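Local coordinates for protein lysine cyclodeaminase (Streptomyces pristinaespiralis, PDB 5YU3) that probably cyclises L-lysine to L-pipecolate with loss of ammonia, with a bound nicotinamide-adenine-dinucleotide, as a member of the ornithine cyclodeaminase/mu-crystallin family, at residues G41-E53 and G60-D72. Numbering follows the deposited sequence.
Sequences GERHLSPLRGGLE and GIWEWMPHREPGD. With PRO (proline), chain G.
Arg49 and Glu63 meet beside the bound proline, where Arg49 leads into the edge strand of an antiparallel hairpin, a worked example of a hairpin lining a ligand pocket. The CB of Arg49 lies 3.3 Å from Trp64 O and near Met65 CG. Beyond CG, which sits between the backbone N and carbonyl carbon (chi1 61°), the chain runs extended, and CD brushes the Glu63 carboxylate. NE makes a salt bridge to Glu63 OE2 at 3.1 Å, the two planar groups turned 49° apart. At the tip, NH1 has Met65 CE at the guanidinium edge and bonds Thr302 O, NH2 pairs with Glu264, and N of the bound proline lies over one face of the guanidinium.

On the tryptophan side of strands 50-53 and 60-69, two CH-pi contacts form: Gly50 CA is 3.9 Å from the centroid of the Trp64 five-membered ring and Gly51 CA 3.9 Å from that of the six-membered ring, while Leu52 CG meets the indole edge at CZ3. An alanine in place of Trp64 would probably leave the two glycines without their aromatic cover and Trp64 of the second subunit without its ring partner.

Farther along, Ser46 OG and His67 ND1 are hydrogen-bonded at 2.7 Å, and His67 NE2 donates in its ring plane to Glu69 OE2, while Glu69 OE1 forms a salt bridge with Arg43 NH1. The tryptophan face meets the second subunit, whereas Glu63 on the other face meets Arg49; with Glu264 it probably balances the arginine's charge beside the ligand.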
ATOM      1  N   GLY A  41       3.732  24.841   8.001  1.00 28.41           N
ATOM      2  CA  GLY A  41       2.386  24.361   8.251  1.00 29.00           C
ATOM      3  C   GLY A  41       1.456  24.411   7.065  1.00 33.08           C
ATOM      4  O   GLY A  41       0.248  24.220   7.240  1.00 35.87           O
ATOM      5  N   GLU A  42       1.975  24.673   5.859  1.00 28.53           N
ATOM      6  CA  GLU A  42       1.159  24.655   4.651  1.00 27.44           C
ATOM      7  C   GLU A  42       0.945  23.248   4.113  1.00 32.08           C
ATOM      8  O   GLU A  42       0.002  23.027   3.344  1.00 30.61           O
ATOM      9  CB  GLU A  42       1.803  25.520   3.565  1.00 29.38           C
ATOM     10  CG  GLU A  42       1.954  26.978   3.954  1.00 32.47           C
ATOM     11  CD  GLU A  42       2.941  27.719   3.082  1.00 37.21           C
ATOM     12  OE1 GLU A  42       3.555  27.085   2.201  1.00 42.17           O
ATOM     13  OE2 GLU A  42       3.106  28.939   3.280  1.00 45.08           O
ATOM     14  N   ARG A  43       1.820  22.313   4.472  1.00 31.05           N
ATOM     15  CA  ARG A  43       1.696  20.906   4.130  1.00 28.08           C
ATOM     16  C   ARG A  43       2.054  20.105   5.372  1.00 30.10           C
ATOM     17  O   ARG A  43       2.492  20.658   6.383  1.00 27.25           O
ATOM     18  CB  ARG A  43       2.598  20.520   2.953  1.00 28.41           C
ATOM     19  CG  ARG A  43       2.132  21.048   1.616  1.00 33.84           C
ATOM     20  CD  ARG A  43       3.079  20.646   0.507  1.00 35.04           C
ATOM     21  NE  ARG A  43       2.892  21.496  -0.662  1.00 43.94           N
ATOM     22  CZ  ARG A  43       2.024  21.241  -1.634  1.00 43.40           C
ATOM     23  NH1 ARG A  43       1.277  20.153  -1.577  1.00 47.35           N
ATOM     24  NH2 ARG A  43       1.904  22.069  -2.662  1.00 44.22           N
ATOM     25  N   HIS A  44       1.887  18.788   5.299  1.00 28.75           N
ATOM     26  CA  HIS A  44       2.025  17.980   6.500  1.00 28.62           C
ATOM     27  C   HIS A  44       2.853  16.737   6.226  1.00 27.64           C
ATOM     28  O   HIS A  44       2.817  16.178   5.127  1.00 23.18           O
ATOM     29  CB  HIS A  44       0.638  17.631   7.050  1.00 31.22           C
ATOM     30  CG  HIS A  44      -0.213  18.841   7.278  1.00 34.43           C
ATOM     31  ND1 HIS A  44      -0.024  19.689   8.349  1.00 41.15           N
ATOM     32  CD2 HIS A  44      -1.209  19.385   6.540  1.00 39.51           C
ATOM     33  CE1 HIS A  44      -0.889  20.685   8.279  1.00 39.38           C
ATOM     34  NE2 HIS A  44      -1.616  20.528   7.187  1.00 40.98           N
ATOM     35  N   LEU A  45       3.613  16.326   7.242  1.00 22.46           N
ATOM     36  CA  LEU A  45       4.369  15.083   7.175  1.00 20.39           C
ATOM     37  C   LEU A  45       3.452  13.929   6.819  1.00 21.03           C
ATOM     38  O   LEU A  45       2.312  13.858   7.286  1.00 21.11           O
ATOM     39  CB  LEU A  45       5.043  14.780   8.516  1.00 24.22           C
ATOM     40  CG  LEU A  45       6.381  15.403   8.890  1.00 27.39           C
ATOM     41  CD1 LEU A  45       6.780  14.861  10.261  1.00 20.81           C
ATOM     42  CD2 LEU A  45       7.443  15.087   7.838  1.00 18.46           C
ATOM     43  N   SER A  46       3.970  13.016   6.000  1.00 18.92           N
ATOM     44  CA  SER A  46       3.247  11.800   5.664  1.00 19.46           C
ATOM     45  C   SER A  46       3.012  10.961   6.920  1.00 24.06           C
ATOM     46  O   SER A  46       3.809  10.999   7.862  1.00 22.45           O
ATOM     47  CB  SER A  46       4.033  11.000   4.629  1.00 18.97           C
ATOM     48  OG  SER A  46       4.525  11.882   3.628  1.00 16.15           O
ATOM     49  N   PRO A  47       1.926  10.196   6.968  1.00 22.10           N
ATOM     50  CA  PRO A  47       1.744   9.270   8.088  1.00 26.61           C
ATOM     51  C   PRO A  47       2.879   8.262   8.132  1.00 27.34           C
ATOM     52  O   PRO A  47       3.611   8.068   7.158  1.00 24.19           O
ATOM     53  CB  PRO A  47       0.405   8.597   7.783  1.00 27.78           C
ATOM     54  CG  PRO A  47       0.190   8.927   6.222  1.00 25.51           C
ATOM     55  CD  PRO A  47       0.763  10.085   6.015  1.00 23.30           C
ATOM     56  N   LEU A  48       3.039   7.627   9.292  1.00 25.75           N
ATOM     57  CA  LEU A  48       4.026   6.564   9.425  1.00 25.26           C
ATOM     58  C   LEU A  48       3.802   5.509   8.355  1.00 26.57           C
ATOM     59  O   LEU A  48       2.666   5.126   8.072  1.00 28.06           O
ATOM     60  CB  LEU A  48       3.933   5.903  10.804  1.00 27.34           C
ATOM     61  CG  LEU A  48       4.430   6.637  12.041  1.00 36.46           C
ATOM     62  CD1 LEU A  48       4.203   5.762  13.276  1.00 37.11           C
ATOM     63  CD2 LEU A  48       5.893   6.976  11.883  1.00 33.17           C
ATOM     64  N   ARG A  49       4.888   5.035   7.756  1.00 25.34           N
ATOM     65  CA  ARG A  49       4.736   3.939   6.819  1.00 22.73           C
ATOM     66  C   ARG A  49       4.494   2.631   7.572  1.00 24.57           C
ATOM     67  O   ARG A  49       4.599   2.555   8.801  1.00 22.86           O
ATOM     68  CB  ARG A  49       5.970   3.828   5.921  1.00 23.90           C
ATOM     69  CG  ARG A  49       7.257   3.560   6.668  1.00 23.04           C
ATOM     70  CD  ARG A  49       8.414   3.298   5.706  1.00 24.61           C
ATOM     71  NE  ARG A  49       9.704   3.284   6.397  1.00 23.96           N
ATOM     72  CZ  ARG A  49      10.706   4.117   6.130  1.00 23.27           C
ATOM     73  NH1 ARG A  49      10.575   5.020   5.174  1.00 27.39           N
ATOM     74  NH2 ARG A  49      11.847   4.037   6.815  1.00 24.10           N
ATOM     75  N   GLY A  50       4.161   1.581   6.816  1.00 21.10           N
ATOM     76  CA  GLY A  50       4.029   0.255   7.378  1.00 21.15           C
ATOM     77  C   GLY A  50       4.785  -0.751   6.530  1.00 21.50           C
ATOM     78  O   GLY A  50       5.209  -0.450   5.408  1.00 20.20           O
ATOM     79  N   GLY A  51       4.953  -1.950   7.077  1.00 20.36           N
ATOM     80  CA  GLY A  51       5.708  -2.945   6.334  1.00 20.75           C
ATOM     81  C   GLY A  51       5.554  -4.344   6.887  1.00 22.76           C
ATOM     82  O   GLY A  51       5.005  -4.560   7.973  1.00 23.11           O
ATOM     83  N   LEU A  52       6.058  -5.293   6.100  1.00 21.01           N
ATOM     84  CA  LEU A  52       6.072  -6.716   6.422  1.00 24.52           C
ATOM     85  C   LEU A  52       7.517  -7.189   6.455  1.00 25.66           C
ATOM     86  O   LEU A  52       8.215  -7.102   5.440  1.00 23.99           O
ATOM     87  CB  LEU A  52       5.294  -7.525   5.376  1.00 24.53           C
ATOM     88  CG  LEU A  52       3.791  -7.279   5.218  1.00 25.65           C
ATOM     89  CD1 LEU A  52       3.319  -7.659   3.820  1.00 27.92           C
ATOM     90  CD2 LEU A  52       3.031  -8.067   6.260  1.00 35.39           C
ATOM     91  N   GLU A  53       7.946  -7.742   7.588  1.00 21.35           N
ATOM     92  CA  GLU A  53       9.290  -8.299   7.678  1.00 22.97           C
ATOM     93  C   GLU A  53       9.382  -9.629   6.938  1.00 23.33           C
ATOM     94  O   GLU A  53       8.433 -10.417   6.925  1.00 25.55           O
ATOM     95  CB  GLU A  53       9.690  -8.489   9.145  1.00 27.05           C
ATOM     96  CG  GLU A  53       9.985  -7.176   9.855  1.00 29.71           C
ATOM     97  CD  GLU A  53      10.637  -7.368  11.215  1.00 40.88           C
ATOM     98  OE1 GLU A  53      11.082  -6.356  11.797  1.00 41.41           O
ATOM     99  OE2 GLU A  53      10.703  -8.524  11.695  1.00 40.54           O
ATOM    100  N   GLY A  60      14.855  -8.852   5.592  1.00 18.92           N
ATOM    101  CA  GLY A  60      14.538  -7.654   4.844  1.00 19.71           C
ATOM    102  C   GLY A  60      13.126  -7.215   5.172  1.00 20.21           C
ATOM    103  O   GLY A  60      12.516  -7.744   6.113  1.00 21.05           O
ATOM    104  N   ILE A  61      12.590  -6.250   4.430  1.00 16.85           N
ATOM    105  CA  ILE A  61      11.268  -5.719   4.742  1.00 17.59           C
ATOM    106  C   ILE A  61      10.663  -5.169   3.461  1.00 17.09           C
ATOM    107  O   ILE A  61      11.373  -4.755   2.545  1.00 20.14           O
ATOM    108  CB  ILE A  61      11.331  -4.649   5.868  1.00 20.12           C
ATOM    109  CG1 ILE A  61       9.928  -4.345   6.415  1.00 22.51           C
ATOM    110  CG2 ILE A  61      12.040  -3.371   5.406  1.00 18.71           C
ATOM    111  CD1 ILE A  61       9.929  -3.507   7.698  1.00 21.60           C
ATOM    112  N   TRP A  62       9.340  -5.203   3.387  1.00 17.92           N
ATOM    113  CA  TRP A  62       8.609  -4.680   2.245  1.00 18.16           C
ATOM    114  C   TRP A  62       7.566  -3.717   2.785  1.00 19.77           C
ATOM    115  O   TRP A  62       6.792  -4.081   3.678  1.00 18.01           O
ATOM    116  CB  TRP A  62       7.970  -5.822   1.438  1.00 18.38           C
ATOM    117  CG  TRP A  62       7.317  -5.355   0.191  1.00 16.95           C
ATOM    118  CD1 TRP A  62       7.906  -5.181  -1.031  1.00 18.21           C
ATOM    119  CD2 TRP A  62       5.946  -4.981   0.037  1.00 18.51           C
ATOM    120  NE1 TRP A  62       6.978  -4.717  -1.939  1.00 20.73           N
ATOM    121  CE2 TRP A  62       5.768  -4.589  -1.309  1.00 18.39           C
ATOM    122  CE3 TRP A  62       4.849  -4.941   0.902  1.00 20.73           C
ATOM    123  CZ2 TRP A  62       4.533  -4.166  -1.806  1.00 19.63           C
ATOM    124  CZ3 TRP A  62       3.624  -4.518   0.402  1.00 20.65           C
ATOM    125  CH2 TRP A  62       3.479  -4.134  -0.932  1.00 18.11           C
ATOM    126  N   GLU A  63       7.565  -2.489   2.278  1.00 15.58           N
ATOM    127  CA  GLU A  63       6.832  -1.407   2.921  1.00 18.54           C
ATOM    128  C   GLU A  63       5.895  -0.698   1.954  1.00 17.25           C
ATOM    129  O   GLU A  63       6.100  -0.685   0.737  1.00 19.42           O
ATOM    130  CB  GLU A  63       7.794  -0.385   3.542  1.00 19.33           C
ATOM    131  CG  GLU A  63       8.645  -0.984   4.652  1.00 18.07           C
ATOM    132  CD  GLU A  63       9.716  -0.034   5.161  1.00 26.22           C
ATOM    133  OE1 GLU A  63      10.496   0.492   4.346  1.00 24.57           O
ATOM    134  OE2 GLU A  63       9.774   0.196   6.383  1.00 26.19           O
ATOM    135  N   TRP A  64       4.869  -0.077   2.541  1.00 17.26           N
ATOM    136  CA  TRP A  64       3.939   0.794   1.843  1.00 15.70           C
ATOM    137  C   TRP A  64       4.020   2.181   2.464  1.00 21.56           C
ATOM    138  O   TRP A  64       4.064   2.321   3.692  1.00 19.96           O
ATOM    139  CB  TRP A  64       2.501   0.242   1.903  1.00 17.81           C
ATOM    140  CG  TRP A  64       2.069  -0.211   3.276  1.00 17.41           C
ATOM    141  CD1 TRP A  64       1.450   0.549   4.231  1.00 21.92           C
ATOM    142  CD2 TRP A  64       2.229  -1.515   3.845  1.00 19.48           C
ATOM    143  NE1 TRP A  64       1.212  -0.204   5.358  1.00 18.80           N
ATOM    144  CE2 TRP A  64       1.671  -1.476   5.144  1.00 18.32           C
ATOM    145  CE3 TRP A  64       2.781  -2.719   3.382  1.00 18.59           C
ATOM    146  CZ2 TRP A  64       1.662  -2.588   5.994  1.00 20.33           C
ATOM    147  CZ3 TRP A  64       2.756  -3.833   4.233  1.00 19.61           C
ATOM    148  CH2 TRP A  64       2.204  -3.751   5.518  1.00 20.62           C
ATOM    149  N   MET A  65       4.065   3.204   1.611  1.00 16.58           N
ATOM    150  CA  MET A  65       4.310   4.586   2.018  1.00 18.17           C
ATOM    151  C   MET A  65       3.309   5.502   1.319  1.00 16.97           C
ATOM    152  O   MET A  65       3.537   5.941   0.180  1.00 15.52           O
ATOM    153  CB  MET A  65       5.750   4.999   1.699  1.00 18.35           C
ATOM    154  CG  MET A  65       6.780   4.029   2.257  1.00 20.20           C
ATOM    155  SD  MET A  65       8.491   4.355   1.780  1.00 19.61           S
ATOM    156  CE  MET A  65       8.686   6.080   2.242  1.00 16.89           C
ATOM    157  N   PRO A  66       2.192   5.824   1.975  1.00 16.64           N
ATOM    158  CA  PRO A  66       1.210   6.739   1.391  1.00 17.79           C
ATOM    159  C   PRO A  66       1.442   8.199   1.744  1.00 18.48           C
ATOM    160  O   PRO A  66       1.946   8.544   2.816  1.00 17.26           O
ATOM    161  CB  PRO A  66      -0.108   6.244   2.003  1.00 17.69           C
ATOM    162  CG  PRO A  66       0.407   5.670   3.414  1.00 21.92           C
ATOM    163  CD  PRO A  66       1.591   5.154   3.197  1.00 19.93           C
ATOM    164  N   HIS A  67       1.062   9.070   0.808  1.00 16.00           N
ATOM    165  CA  HIS A  67       0.990  10.500   1.079  1.00 16.29           C
ATOM    166  C   HIS A  67      -0.181  11.107   0.323  1.00 18.56           C
ATOM    167  O   HIS A  67      -0.288  10.946  -0.897  1.00 20.64           O
ATOM    168  CB  HIS A  67       2.271  11.243   0.693  1.00 18.81           C
ATOM    169  CG  HIS A  67       2.211  12.705   1.015  1.00 19.34           C
ATOM    170  ND1 HIS A  67       2.544  13.202   2.256  1.00 18.83           N
ATOM    171  CD2 HIS A  67       1.807  13.768   0.279  1.00 21.04           C
ATOM    172  CE1 HIS A  67       2.366  14.509   2.267  1.00 21.29           C
ATOM    173  NE2 HIS A  67       1.913  14.879   1.082  1.00 20.96           N
ATOM    174  N   ARG A  68      -1.026  11.848   1.034  1.00 18.18           N
ATOM    175  CA  ARG A  68      -2.232  12.413   0.448  1.00 18.80           C
ATOM    176  C   ARG A  68      -2.099  13.924   0.319  1.00 23.72           C
ATOM    177  O   ARG A  68      -1.692  14.606   1.268  1.00 22.93           O
ATOM    178  CB  ARG A  68      -3.466  12.059   1.286  1.00 18.47           C
ATOM    179  CG  ARG A  68      -4.752  12.729   0.777  1.00 19.94           C
ATOM    180  CD  ARG A  68      -6.015  12.088   1.364  1.00 22.58           C
ATOM    181  NE  ARG A  68      -7.212  12.779   0.883  1.00 21.37           N
ATOM    182  CZ  ARG A  68      -7.919  13.648   1.603  1.00 23.57           C
ATOM    183  NH1 ARG A  68      -7.566  13.932   2.857  1.00 24.05           N
ATOM    184  NH2 ARG A  68      -8.979  14.242   1.067  1.00 21.40           N
ATOM    185  N   GLU A  69      -2.437  14.437  -0.862  1.00 22.99           N
ATOM    186  CA  GLU A  69      -2.631  15.865  -1.076  1.00 26.89           C
ATOM    187  C   GLU A  69      -4.131  16.111  -1.202  1.00 25.35           C
ATOM    188  O   GLU A  69      -4.713  15.850  -2.266  1.00 22.67           O
ATOM    189  CB  GLU A  69      -1.884  16.330  -2.331  1.00 26.81           C
ATOM    190  CG  GLU A  69      -0.370  16.455  -2.083  1.00 34.52           C
ATOM    191  CD  GLU A  69      -0.048  17.535  -1.057  1.00 37.61           C
ATOM    192  OE1 GLU A  69      -0.617  18.642  -1.195  1.00 43.41           O
ATOM    193  OE2 GLU A  69       0.749  17.287  -0.114  1.00 38.97           O
ATOM    194  N   PRO A  70      -4.795  16.583  -0.145  1.00 24.32           N
ATOM    195  CA  PRO A  70      -6.266  16.564  -0.102  1.00 24.20           C
ATOM    196  C   PRO A  70      -6.906  17.304  -1.263  1.00 24.05           C
ATOM    197  O   PRO A  70      -6.520  18.427  -1.599  1.00 23.18           O
ATOM    198  CB  PRO A  70      -6.582  17.227   1.239  1.00 23.23           C
ATOM    199  CG  PRO A  70      -5.233  16.949   2.075  1.00 27.57           C
ATOM    200  CD  PRO A  70      -4.256  16.959   1.211  1.00 27.44           C
ATOM    201  N   GLY A  71      -7.887  16.651  -1.889  1.00 22.35           N
ATOM    202  CA  GLY A  71      -8.565  17.193  -3.044  1.00 22.44           C
ATOM    203  C   GLY A  71      -7.843  16.987  -4.357  1.00 27.75           C
ATOM    204  O   GLY A  71      -8.430  17.253  -5.416  1.00 26.34           O
ATOM    205  N   ASP A  72      -6.596  16.522  -4.329  1.00 23.71           N
ATOM    206  CA  ASP A  72      -5.804  16.380  -5.542  1.00 21.56           C
ATOM    207  C   ASP A  72      -5.521  14.914  -5.822  1.00 21.90           C
ATOM    208  O   ASP A  72      -6.160  14.307  -6.684  1.00 21.79           O
ATOM    209  CB  ASP A  72      -4.486  17.148  -5.428  1.00 26.80           C
ATOM    210  CG  ASP A  72      -4.688  18.651  -5.395  1.00 37.75           C
ATOM    211  OD1 ASP A  72      -3.723  19.366  -5.047  1.00 45.75           O
ATOM    212  OD2 ASP A  72      -5.803  19.117  -5.728  1.00 38.55           O
TER
HETATM  213  N   PRO G 403      13.409   3.259   3.427  1.00 27.81           N
HETATM  214  CA  PRO G 403      13.276   3.217   1.875  1.00 32.93           C
HETATM  215  C   PRO G 403      12.385   4.389   1.377  1.00 24.76           C
HETATM  216  O   PRO G 403      11.962   4.229   0.218  1.00 24.80           O
HETATM  217  CB  PRO G 403      12.773   2.062   1.657  1.00 27.65           C
HETATM  218  CG  PRO G 403      13.477   1.132   2.775  1.00 30.30           C
HETATM  219  CD  PRO G 403      14.014   1.930   3.642  1.00 26.46           C
HETATM  220  OXT PRO G 403      12.136   5.450   2.054  1.00 20.56           O
HETATM  221  O   HOH W   1      -0.049  18.002   3.065  1.00 30.74           O
HETATM  222  O   HOH W   2       3.627   7.153   4.623  1.00 18.20           O